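Local coordinates for pheromone cOB1/lipoprotein, YaeC family (Enterococcus faecalis, PDB 4EF1) that probably binds methionine as a lipid-anchored, periplasmic-binding-protein-like receptor of the cell surface and is made as the precursor of the pheromone cOB1, at residues A16-H21 / A55-H60; K91-K94 / I99-G102; W114-T119 / S199-I204; A138-I143 / L150-E155. All coordinates share one frame; numbering follows the deposited sequence.

Contact 1 (A16-H21 / A55-H60); sequences AEILEH and ANYFQH. With MSE (selenomethionine), chain C.
Y57 presents one edge of its ring to L19 and its phenolic end to I18, so that a single aromatic side chain takes up the contact between helix 12-28 and strand 55-60. Helix against sheet is the plain packing of an alpha/beta lobe in the periplasmic binding protein fold, here on the lobe that includes the N-terminal strand. I18 comes in across the tyrosine at about a right angle, and its CD1 lies 3.4 Å from Y57 OH; I18 CG2 sits at the ring edge. L19 runs alongside in the opposite sense, its CG 4.0 Å from Y57 CD2. The ring reaches the helix because CG is anti to the backbone N (chi1 -180°). The methyl contact at I18 does nothing for the polarity of the hydroxyl, whose hydrogen-bond partner is H82 ND1; H15 meets the ring edge-to-face.

Past Y57 the chain turns a corner at F58 and leaves the helix for the selenomethionine pocket. F58 O approaches the ligand CB at 3.2 Å, and Q59 CB lies 3.8 Å from the methyl carbon CE. H60 sits at the N-cap of the following helix, its ND1 bonded to F63 N and its NE2 to D113, which fixes the rotation of the imidazole. One face of that ring is turned to the ligand, with the selenium 3.4 Å above its plane, over the centre.

Contact 2 (K91-K94 / I99-G102); sequences KKYK and IPDG
Y93 lays one face of its ring against P100 and its CB against I99, closing the loop that joins strand 87-89 to strand 104-108 into a compact turn at the far end of the second lobe of this periplasmic-binding-protein-like fold. The contact is a proline-aromatic CH-pi pair. P100 CD stands over the ring, 3.8 Å from the centroid of Y93 and 30° off the ring normal, displaced toward the phenolic side, where CE1 and CZ are the ring atoms nearest to it. Farther out, P100 CG touches the hydroxyl, 3.4 Å from Y93 OH.

The tyrosine and the proline approach from opposite directions. With chi1 of -58°, CG of Y93 lies beside its own backbone N and anti to the carbonyl carbon, and the ring is carried out toward the proline. K92 CG, in a fully extended lysine chain, lies 4.1 Å from the plane on the face opposite P100, so the ring is held between lysine methylenes and the proline. I99 adopts a similar first torsion, which swings CG1 to the tyrosine. Its CG2 branch packs on L150, which precedes strand 151-156.

Hydrogen bonds to neighbouring residues hold both arms of the loop: S90 OG accepts from Y93 N, and K148 NZ donates to I99 O. At the inner end of the pair, Y93 CB meets I99 CG1 at 4.1 Å.

Contact 3 (W114-T119 / S199-I204); sequences WPRVLT and SPYANI. With MSE (selenomethionine), chain C.
P115, in the first turn of helix 114-123, touches the far end of Y201: its CB lies 3.7 Å from Y201 OH. R116 follows and carries most of the contact. Its chain passes over one face of the Y201 ring in the opposite direction to the tyrosine side chain, with CG above the phenolic end and CD 3.6 Å from the ring centroid. A bend at chi3 (79°) then lays the guanidinium flat on Y201, centres 4.4 Å apart, shifted toward CB, its plane 9° from that of the ring. With the guanidinium held in this way, NH1 of R116 gives a hydrogen bond of 2.9 Å to OXT of selenomethionine, which lies at the edge of the guanidinium. E195 pairs with R116 NE and D113 with NH1, so carboxylates also fix the group's rotation.

Across from the helix, N203 uses both amide atoms, ND2 donating to the ligand O and OD1 accepting from the ligand N, each at 2.9 Å. A water lies between Y201 O and the same carboxylate oxygen. R116 and N203, with E84 and N176, thus form part of an amino-acid site as in periplasmic-type binding proteins; the bound selenomethionine is consistent with methionine as natural ligand.

Contact 4 (A138-I143 / L150-E155); sequences ATFDDI and LKFNHE
An aromatic cluster of F140, F152 and H154 joins the short 3-10 turn at 140-142 to strand 151-156, an outermost strand of the five-stranded sheet in the second lobe of the binding-protein fold. F140 and F152 form an offset stack, with centroids 4.6 Å apart and planes inclined at 26°. The overlap is at the rims: CE1 of F140 comes to 3.4 Å from CD1 of F152, and the remainder of each ring is displaced from the other. F152 CB also lies over the F140 face, 4.0 Å from its centroid, in a CH-pi contact.

H154 meets F140 differently. The two ring planes are nearly parallel, 1° apart, yet the rings sit rim to rim and neither covers the other; F140 CD2 is 3.7 Å from H154 CD2. In H154, chi1 of 57° places CG between the backbone N and the carbonyl carbon, and this turns the imidazole alongside the phenylalanine. I143 closes the other end of the group from the opposite direction to F152, its CD1 3.5 Å from F152 CE2.

Side-chain oxygens that accept from backbone N shape both segments. D142 OD2 accepts from T139 N at 3.0 Å, bracing the 3-10 turn, and N153 OD1 accepts from E155 N in an Asx turn. The cluster is completed by helix 114-123: W114 meets both F140 and H154, while L118 and L121 touch F140 and F152 respectively. On the sheet, V107 of the adjoining parallel strand 104-108 touches both F140 and H154.

Contacts 1 and 3 are buried and contact 4 is a surface contact of partly exposed residues, while contact 2 is a partly buried loop contact whose centre is about 25 Å from the centre of the chain. Contacts 1 and 3 reach the same sheet, in which strands 55-60 and 203-208 are neighbours, and both touch selenomethionine; yet contact 1 is apolar across its segments, whereas contact 3 is built on a charged stack. Contacts 2 and 4 rely on aromatic and aliphatic packing and meet where I99 touches L150 and G102 O probably accepts a hydrogen bond from K151 NZ. Helix 114-123 serves contact 3 through R116 and contact 4 through W114.

Contact 1 (A16-H21 / A55-H60)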
# COMPACT_ATOMS: atom_id res chain seq x y z
N ALA A 16 1.80 -11.08 -4.45
CA ALA A 16 1.86 -12.28 -5.28
C ALA A 16 2.58 -13.43 -4.58
O ALA A 16 2.20 -14.60 -4.77
CB ALA A 16 2.52 -12.01 -6.65
N GLU A 17 3.59 -13.11 -3.79
CA GLU A 17 4.31 -14.16 -3.01
C GLU A 17 3.38 -14.78 -1.90
O GLU A 17 3.41 -15.99 -1.66
CB GLU A 17 5.62 -13.61 -2.45
CG GLU A 17 6.65 -13.30 -3.54
CD GLU A 17 8.05 -13.06 -3.00
OE1 GLU A 17 8.26 -12.95 -1.77
OE2 GLU A 17 8.97 -12.97 -3.81
N ILE A 18 2.48 -13.96 -1.35
CA ILE A 18 1.49 -14.44 -0.36
C ILE A 18 0.52 -15.39 -1.05
O ILE A 18 0.31 -16.51 -0.57
CB ILE A 18 0.72 -13.26 0.30
CG1 ILE A 18 1.67 -12.54 1.29
CG2 ILE A 18 -0.51 -13.73 1.06
CD1 ILE A 18 1.10 -11.26 1.90
N LEU A 19 0.01 -14.96 -2.21
CA LEU A 19 -0.88 -15.78 -3.04
C LEU A 19 -0.25 -17.13 -3.45
O LEU A 19 -0.86 -18.20 -3.28
CB LEU A 19 -1.39 -14.98 -4.24
CG LEU A 19 -2.29 -13.79 -3.89
CD1 LEU A 19 -2.60 -12.97 -5.10
CD2 LEU A 19 -3.59 -14.24 -3.18
N GLU A 20 0.96 -17.09 -3.98
CA GLU A 20 1.65 -18.34 -4.31
C GLU A 20 1.69 -19.26 -3.09
O GLU A 20 1.45 -20.47 -3.21
CB GLU A 20 3.08 -18.12 -4.84
CG GLU A 20 3.18 -17.44 -6.22
CD GLU A 20 2.58 -18.23 -7.38
OE1 GLU A 20 2.58 -19.48 -7.34
OE2 GLU A 20 2.07 -17.58 -8.33
N HIS A 21 2.06 -18.70 -1.94
CA HIS A 21 2.19 -19.47 -0.71
C HIS A 21 0.93 -20.19 -0.29
O HIS A 21 1.00 -21.31 0.22
CB HIS A 21 2.75 -18.58 0.43
CG HIS A 21 2.79 -19.28 1.77
ND1 HIS A 21 3.73 -20.19 2.08
CD2 HIS A 21 1.95 -19.20 2.87
CE1 HIS A 21 3.50 -20.67 3.32
NE2 HIS A 21 2.43 -20.07 3.81
N ALA A 55 -10.33 -11.09 -9.29
CA ALA A 55 -10.13 -10.33 -8.05
C ALA A 55 -8.79 -9.62 -8.15
O ALA A 55 -7.93 -9.98 -8.99
CB ALA A 55 -10.13 -11.25 -6.85
N ASN A 56 -8.59 -8.62 -7.31
CA ASN A 56 -7.25 -8.06 -7.16
C ASN A 56 -6.87 -7.89 -5.69
O ASN A 56 -7.71 -7.90 -4.77
CB ASN A 56 -6.98 -6.86 -8.09
CG ASN A 56 -7.77 -5.61 -7.72
OD1 ASN A 56 -7.94 -5.26 -6.52
ND2 ASN A 56 -8.19 -4.88 -8.74
N TYR A 57 -5.56 -7.81 -5.49
CA TYR A 57 -4.94 -7.73 -4.19
C TYR A 57 -3.69 -6.83 -4.31
O TYR A 57 -2.58 -7.30 -4.60
CB TYR A 57 -4.54 -9.15 -3.76
CG TYR A 57 -3.87 -9.27 -2.39
CD1 TYR A 57 -4.17 -8.40 -1.32
CD2 TYR A 57 -2.96 -10.30 -2.16
CE1 TYR A 57 -3.55 -8.56 -0.05
CE2 TYR A 57 -2.35 -10.45 -0.92
CZ TYR A 57 -2.62 -9.59 0.12
OH TYR A 57 -1.98 -9.85 1.32
N PHE A 58 -3.89 -5.53 -4.07
CA PHE A 58 -2.81 -4.54 -4.21
C PHE A 58 -3.09 -3.19 -3.52
O PHE A 58 -2.15 -2.45 -3.27
CB PHE A 58 -2.49 -4.30 -5.71
CG PHE A 58 -3.38 -3.28 -6.35
CD1 PHE A 58 -4.67 -3.60 -6.73
CD2 PHE A 58 -2.92 -2.00 -6.59
CE1 PHE A 58 -5.48 -2.67 -7.31
CE2 PHE A 58 -3.74 -1.04 -7.16
CZ PHE A 58 -5.01 -1.38 -7.53
N GLN A 59 -4.36 -2.85 -3.29
CA GLN A 59 -4.73 -1.49 -2.84
C GLN A 59 -5.37 -1.44 -1.47
O GLN A 59 -6.01 -2.41 -1.05
CB GLN A 59 -5.72 -0.87 -3.83
CG GLN A 59 -7.10 -1.50 -3.91
CD GLN A 59 -7.90 -1.15 -5.15
OE1 GLN A 59 -7.94 0.01 -5.58
NE2 GLN A 59 -8.56 -2.18 -5.74
N HIS A 60 -5.27 -0.27 -0.83
CA HIS A 60 -5.96 0.05 0.40
C HIS A 60 -7.26 0.78 0.10
O HIS A 60 -7.48 1.19 -1.03
CB HIS A 60 -5.06 0.81 1.39
CG HIS A 60 -4.36 2.05 0.84
ND1 HIS A 60 -5.04 3.13 0.36
CD2 HIS A 60 -3.03 2.42 0.85
CE1 HIS A 60 -4.17 4.10 -0.00
NE2 HIS A 60 -2.93 3.68 0.30
N MSE C . 0.76 -1.77 -1.06
CA MSE C . 0.50 -0.28 -1.04
C MSE C . 0.48 0.30 0.38
O MSE C . -0.12 -0.30 1.28
OXT MSE C . 1.00 1.43 0.61
CB MSE C . -0.78 0.09 -1.79
CG MSE C . -1.03 1.60 -1.97
SE MSE C . -2.79 1.92 -2.67
CE MSE C . -2.56 1.19 -4.51

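Contact 2 (K91-K94 / I99-G102)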
# COMPACT_ATOMS: atom_id res chain seq x y z
N LYS A 91 19.28 8.34 1.26
CA LYS A 91 20.64 7.91 1.38
C LYS A 91 21.49 8.99 2.06
O LYS A 91 22.48 8.66 2.70
CB LYS A 91 21.22 7.57 -0.00
CG LYS A 91 20.58 6.40 -0.69
CD LYS A 91 21.31 6.11 -1.99
CE LYS A 91 20.92 4.79 -2.60
NZ LYS A 91 21.80 4.61 -3.77
N LYS A 92 21.13 10.27 1.93
CA LYS A 92 21.97 11.37 2.42
C LYS A 92 21.68 11.79 3.86
O LYS A 92 22.60 12.05 4.61
CB LYS A 92 21.88 12.56 1.48
CG LYS A 92 22.99 13.61 1.67
CD LYS A 92 22.87 14.72 0.60
CE LYS A 92 23.78 15.91 0.91
NZ LYS A 92 23.79 17.04 -0.09
N TYR A 93 20.41 11.84 4.24
CA TYR A 93 20.01 12.25 5.56
C TYR A 93 19.43 11.07 6.34
O TYR A 93 18.47 10.45 5.89
CB TYR A 93 18.99 13.39 5.44
CG TYR A 93 19.55 14.55 4.68
CD1 TYR A 93 20.50 15.37 5.25
CD2 TYR A 93 19.13 14.84 3.37
CE1 TYR A 93 21.02 16.46 4.56
CE2 TYR A 93 19.66 15.93 2.67
CZ TYR A 93 20.60 16.72 3.26
OH TYR A 93 21.16 17.79 2.62
N LYS A 94 20.01 10.76 7.50
CA LYS A 94 19.63 9.56 8.27
C LYS A 94 18.57 9.78 9.35
O LYS A 94 18.16 8.82 10.04
CB LYS A 94 20.86 8.85 8.84
CG LYS A 94 21.91 8.49 7.80
CD LYS A 94 21.53 7.29 6.94
CE LYS A 94 22.05 7.48 5.52
NZ LYS A 94 21.95 6.28 4.63
N ILE A 99 17.48 17.02 8.19
CA ILE A 99 17.06 17.62 6.91
C ILE A 99 17.15 19.17 6.93
O ILE A 99 16.62 19.82 7.85
CB ILE A 99 15.63 17.12 6.51
CG1 ILE A 99 15.68 15.65 6.10
CG2 ILE A 99 15.01 17.91 5.39
CD1 ILE A 99 14.33 14.99 5.90
N PRO A 100 17.86 19.76 5.94
CA PRO A 100 17.97 21.21 5.88
C PRO A 100 16.65 21.90 5.65
O PRO A 100 15.75 21.34 5.01
CB PRO A 100 18.91 21.44 4.70
CG PRO A 100 19.72 20.18 4.60
CD PRO A 100 18.79 19.09 5.00
N ASP A 101 16.53 23.12 6.13
CA ASP A 101 15.35 23.92 5.86
C ASP A 101 15.19 24.08 4.34
O ASP A 101 16.18 24.17 3.60
CB ASP A 101 15.41 25.30 6.50
CG ASP A 101 15.25 25.29 8.02
OD1 ASP A 101 15.25 24.18 8.65
OD2 ASP A 101 15.11 26.41 8.57
N GLY A 102 13.95 24.10 3.89
CA GLY A 102 13.68 24.25 2.48
C GLY A 102 13.93 23.05 1.60
O GLY A 102 13.85 23.16 0.38

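Contact 3 (W114-T119 / S199-I204)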
# COMPACT_ATOMS: atom_id res chain seq x y z
N TRP A 114 -1.06 10.85 0.48
CA TRP A 114 -0.55 12.15 0.98
C TRP A 114 -0.71 12.34 2.46
O TRP A 114 0.23 12.81 3.08
CB TRP A 114 -1.15 13.34 0.23
CG TRP A 114 -0.77 13.40 -1.23
CD1 TRP A 114 0.10 12.56 -1.93
CD2 TRP A 114 -1.18 14.40 -2.20
NE1 TRP A 114 0.23 12.96 -3.22
CE2 TRP A 114 -0.52 14.04 -3.46
CE3 TRP A 114 -2.02 15.50 -2.17
CZ2 TRP A 114 -0.69 14.79 -4.61
CZ3 TRP A 114 -2.21 16.22 -3.33
CH2 TRP A 114 -1.57 15.87 -4.53
N PRO A 115 -1.87 11.96 3.03
CA PRO A 115 -2.02 12.05 4.47
C PRO A 115 -0.99 11.28 5.31
O PRO A 115 -0.76 11.63 6.48
CB PRO A 115 -3.42 11.50 4.72
CG PRO A 115 -4.18 11.79 3.46
CD PRO A 115 -3.14 11.53 2.40
N ARG A 116 -0.43 10.23 4.73
CA ARG A 116 0.53 9.37 5.39
C ARG A 116 1.89 10.06 5.61
O ARG A 116 2.47 9.95 6.67
CB ARG A 116 0.70 8.09 4.59
CG ARG A 116 -0.61 7.34 4.30
CD ARG A 116 -0.45 6.08 3.50
NE ARG A 116 -0.01 4.91 4.26
CZ ARG A 116 0.24 3.72 3.72
NH1 ARG A 116 0.00 3.51 2.42
NH2 ARG A 116 0.64 2.72 4.48
N VAL A 117 2.41 10.76 4.60
CA VAL A 117 3.63 11.54 4.78
C VAL A 117 3.36 12.70 5.74
O VAL A 117 4.20 13.03 6.58
CB VAL A 117 4.24 12.05 3.44
CG1 VAL A 117 3.41 13.22 2.90
CG2 VAL A 117 5.71 12.46 3.65
N LEU A 118 2.16 13.31 5.64
CA LEU A 118 1.76 14.37 6.55
C LEU A 118 1.71 13.87 8.03
O LEU A 118 2.20 14.58 8.91
CB LEU A 118 0.43 15.01 6.12
CG LEU A 118 0.43 15.82 4.81
CD1 LEU A 118 -0.93 16.42 4.51
CD2 LEU A 118 1.45 16.93 4.86
N THR A 119 1.15 12.66 8.28
CA THR A 119 1.10 12.09 9.64
C THR A 119 2.53 11.76 10.11
O THR A 119 2.86 11.93 11.28
CB THR A 119 0.25 10.80 9.80
OG1 THR A 119 0.88 9.67 9.16
CG2 THR A 119 -1.19 10.98 9.31
N SER A 199 -3.63 1.42 10.20
CA SER A 199 -4.93 0.70 10.14
C SER A 199 -5.84 1.07 8.97
O SER A 199 -6.36 0.15 8.26
CB SER A 199 -5.66 0.80 11.50
OG SER A 199 -5.56 2.10 12.08
N PRO A 200 -6.03 2.39 8.72
CA PRO A 200 -6.89 2.76 7.59
C PRO A 200 -6.31 2.38 6.22
O PRO A 200 -7.04 2.37 5.25
CB PRO A 200 -7.01 4.28 7.71
CG PRO A 200 -6.36 4.65 9.01
CD PRO A 200 -5.35 3.58 9.27
N TYR A 201 -5.03 2.04 6.16
CA TYR A 201 -4.37 1.68 4.91
C TYR A 201 -4.17 0.17 4.74
O TYR A 201 -3.26 -0.25 4.05
CB TYR A 201 -3.03 2.44 4.78
CG TYR A 201 -3.31 3.91 4.82
CD1 TYR A 201 -3.91 4.55 3.73
CD2 TYR A 201 -3.12 4.65 6.02
CE1 TYR A 201 -4.28 5.89 3.82
CE2 TYR A 201 -3.44 5.99 6.08
CZ TYR A 201 -4.01 6.60 4.98
OH TYR A 201 -4.34 7.89 5.07
N ALA A 202 -5.06 -0.64 5.29
CA ALA A 202 -5.03 -2.10 5.08
C ALA A 202 -5.26 -2.38 3.58
O ALA A 202 -6.09 -1.74 2.94
CB ALA A 202 -6.09 -2.83 5.95
N ASN A 203 -4.48 -3.29 3.05
CA ASN A 203 -4.60 -3.72 1.67
C ASN A 203 -5.71 -4.78 1.59
O ASN A 203 -5.75 -5.69 2.42
CB ASN A 203 -3.29 -4.28 1.14
CG ASN A 203 -2.29 -3.19 0.79
OD1 ASN A 203 -1.47 -3.34 -0.14
ND2 ASN A 203 -2.35 -2.07 1.53
N ILE A 204 -6.54 -4.68 0.54
CA ILE A 204 -7.74 -5.49 0.44
C ILE A 204 -7.79 -6.42 -0.77
O ILE A 204 -7.01 -6.29 -1.74
CB ILE A 204 -9.03 -4.60 0.36
CG1 ILE A 204 -9.10 -3.79 -0.95
CG2 ILE A 204 -9.20 -3.71 1.57
CD1 ILE A 204 -10.35 -2.95 -1.06
N MSE C . 0.76 -1.77 -1.06
CA MSE C . 0.50 -0.28 -1.04
C MSE C . 0.48 0.30 0.38
O MSE C . -0.12 -0.30 1.28
OXT MSE C . 1.00 1.43 0.61
CB MSE C . -0.78 0.09 -1.79
CG MSE C . -1.03 1.60 -1.97
SE MSE C . -2.79 1.92 -2.67
CE MSE C . -2.56 1.19 -4.51
O HOH W 1 -0.59 -0.13 3.86

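Contact 4 (A138-I143 / L150-E155)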
# COMPACT_ATOMS: atom_id res chain seq x y z
N ALA A 138 -6.44 14.85 3.72
CA ALA A 138 -5.44 15.89 3.93
C ALA A 138 -4.54 16.04 2.70
O ALA A 138 -4.15 15.05 2.07
CB ALA A 138 -4.62 15.66 5.21
N THR A 139 -4.26 17.29 2.35
CA THR A 139 -3.30 17.62 1.28
C THR A 139 -2.30 18.64 1.83
O THR A 139 -2.44 19.15 2.97
CB THR A 139 -3.98 18.13 -0.00
OG1 THR A 139 -4.55 19.45 0.23
CG2 THR A 139 -5.08 17.12 -0.50
N PHE A 140 -1.33 18.99 1.00
CA PHE A 140 -0.22 19.87 1.39
C PHE A 140 -0.70 21.28 1.70
O PHE A 140 -0.12 21.96 2.56
CB PHE A 140 0.88 19.82 0.35
CG PHE A 140 1.40 18.42 0.13
CD1 PHE A 140 2.16 17.82 1.10
CD2 PHE A 140 1.03 17.68 -1.00
CE1 PHE A 140 2.58 16.52 0.95
CE2 PHE A 140 1.44 16.38 -1.16
CZ PHE A 140 2.23 15.81 -0.18
N ASP A 141 -1.79 21.67 1.08
CA ASP A 141 -2.45 22.93 1.38
C ASP A 141 -3.00 23.01 2.82
O ASP A 141 -3.32 24.11 3.30
CB ASP A 141 -3.59 23.22 0.40
CG ASP A 141 -3.11 23.41 -1.04
OD1 ASP A 141 -1.94 23.07 -1.36
OD2 ASP A 141 -3.92 23.90 -1.87
N ASP A 142 -3.17 21.86 3.47
CA ASP A 142 -3.70 21.84 4.84
C ASP A 142 -2.64 22.07 5.92
O ASP A 142 -2.99 22.20 7.10
CB ASP A 142 -4.44 20.56 5.10
CG ASP A 142 -5.67 20.42 4.23
OD1 ASP A 142 -6.40 21.44 4.04
OD2 ASP A 142 -5.92 19.29 3.79
N ILE A 143 -1.38 22.18 5.52
CA ILE A 143 -0.30 22.42 6.46
C ILE A 143 -0.43 23.79 7.07
O ILE A 143 -0.62 24.77 6.37
CB ILE A 143 1.08 22.28 5.80
CG1 ILE A 143 1.32 20.85 5.37
CG2 ILE A 143 2.17 22.78 6.74
CD1 ILE A 143 2.59 20.71 4.54
N LEU A 150 9.58 22.83 4.65
CA LEU A 150 9.71 21.78 3.69
C LEU A 150 8.85 22.03 2.46
O LEU A 150 7.75 22.63 2.53
CB LEU A 150 9.41 20.42 4.33
CG LEU A 150 10.31 19.93 5.43
CD1 LEU A 150 9.79 18.60 5.98
CD2 LEU A 150 11.75 19.79 4.95
N LYS A 151 9.41 21.64 1.32
CA LYS A 151 8.73 21.67 0.06
C LYS A 151 8.32 20.26 -0.27
O LYS A 151 8.95 19.25 0.17
CB LYS A 151 9.63 22.24 -1.04
CG LYS A 151 10.09 23.68 -0.84
CD LYS A 151 11.19 24.05 -1.84
CE LYS A 151 11.81 25.39 -1.55
NZ LYS A 151 12.59 25.40 -0.28
N PHE A 152 7.26 20.14 -1.07
CA PHE A 152 6.79 18.81 -1.49
C PHE A 152 6.68 18.66 -3.02
O PHE A 152 6.05 19.45 -3.67
CB PHE A 152 5.44 18.51 -0.82
CG PHE A 152 5.51 18.54 0.68
CD1 PHE A 152 5.82 17.37 1.39
CD2 PHE A 152 5.32 19.71 1.38
CE1 PHE A 152 5.88 17.38 2.78
CE2 PHE A 152 5.41 19.74 2.77
CZ PHE A 152 5.69 18.56 3.46
N ASN A 153 7.30 17.61 -3.55
CA ASN A 153 7.10 17.25 -4.96
C ASN A 153 6.27 15.97 -5.02
O ASN A 153 6.72 14.91 -4.53
CB ASN A 153 8.43 17.08 -5.65
CG ASN A 153 8.31 16.78 -7.14
OD1 ASN A 153 7.61 15.86 -7.55
ND2 ASN A 153 9.02 17.55 -7.93
N HIS A 154 5.07 16.09 -5.62
CA HIS A 154 4.12 14.96 -5.76
C HIS A 154 3.78 14.64 -7.22
O HIS A 154 2.66 14.25 -7.55
CB HIS A 154 2.88 15.25 -4.93
CG HIS A 154 2.19 16.56 -5.28
ND1 HIS A 154 1.51 16.74 -6.42
CD2 HIS A 154 2.10 17.76 -4.58
CE1 HIS A 154 1.00 18.00 -6.45
NE2 HIS A 154 1.33 18.61 -5.33
N GLU A 155 4.77 14.77 -8.10
CA GLU A 155 4.56 14.59 -9.55
C GLU A 155 4.75 13.16 -10.05
O GLU A 155 4.15 12.79 -11.03
CB GLU A 155 5.54 15.49 -10.30
CG GLU A 155 5.45 16.95 -9.95
CD GLU A 155 4.10 17.53 -10.32
OE1 GLU A 155 3.79 17.54 -11.53
OE2 GLU A 155 3.38 17.97 -9.42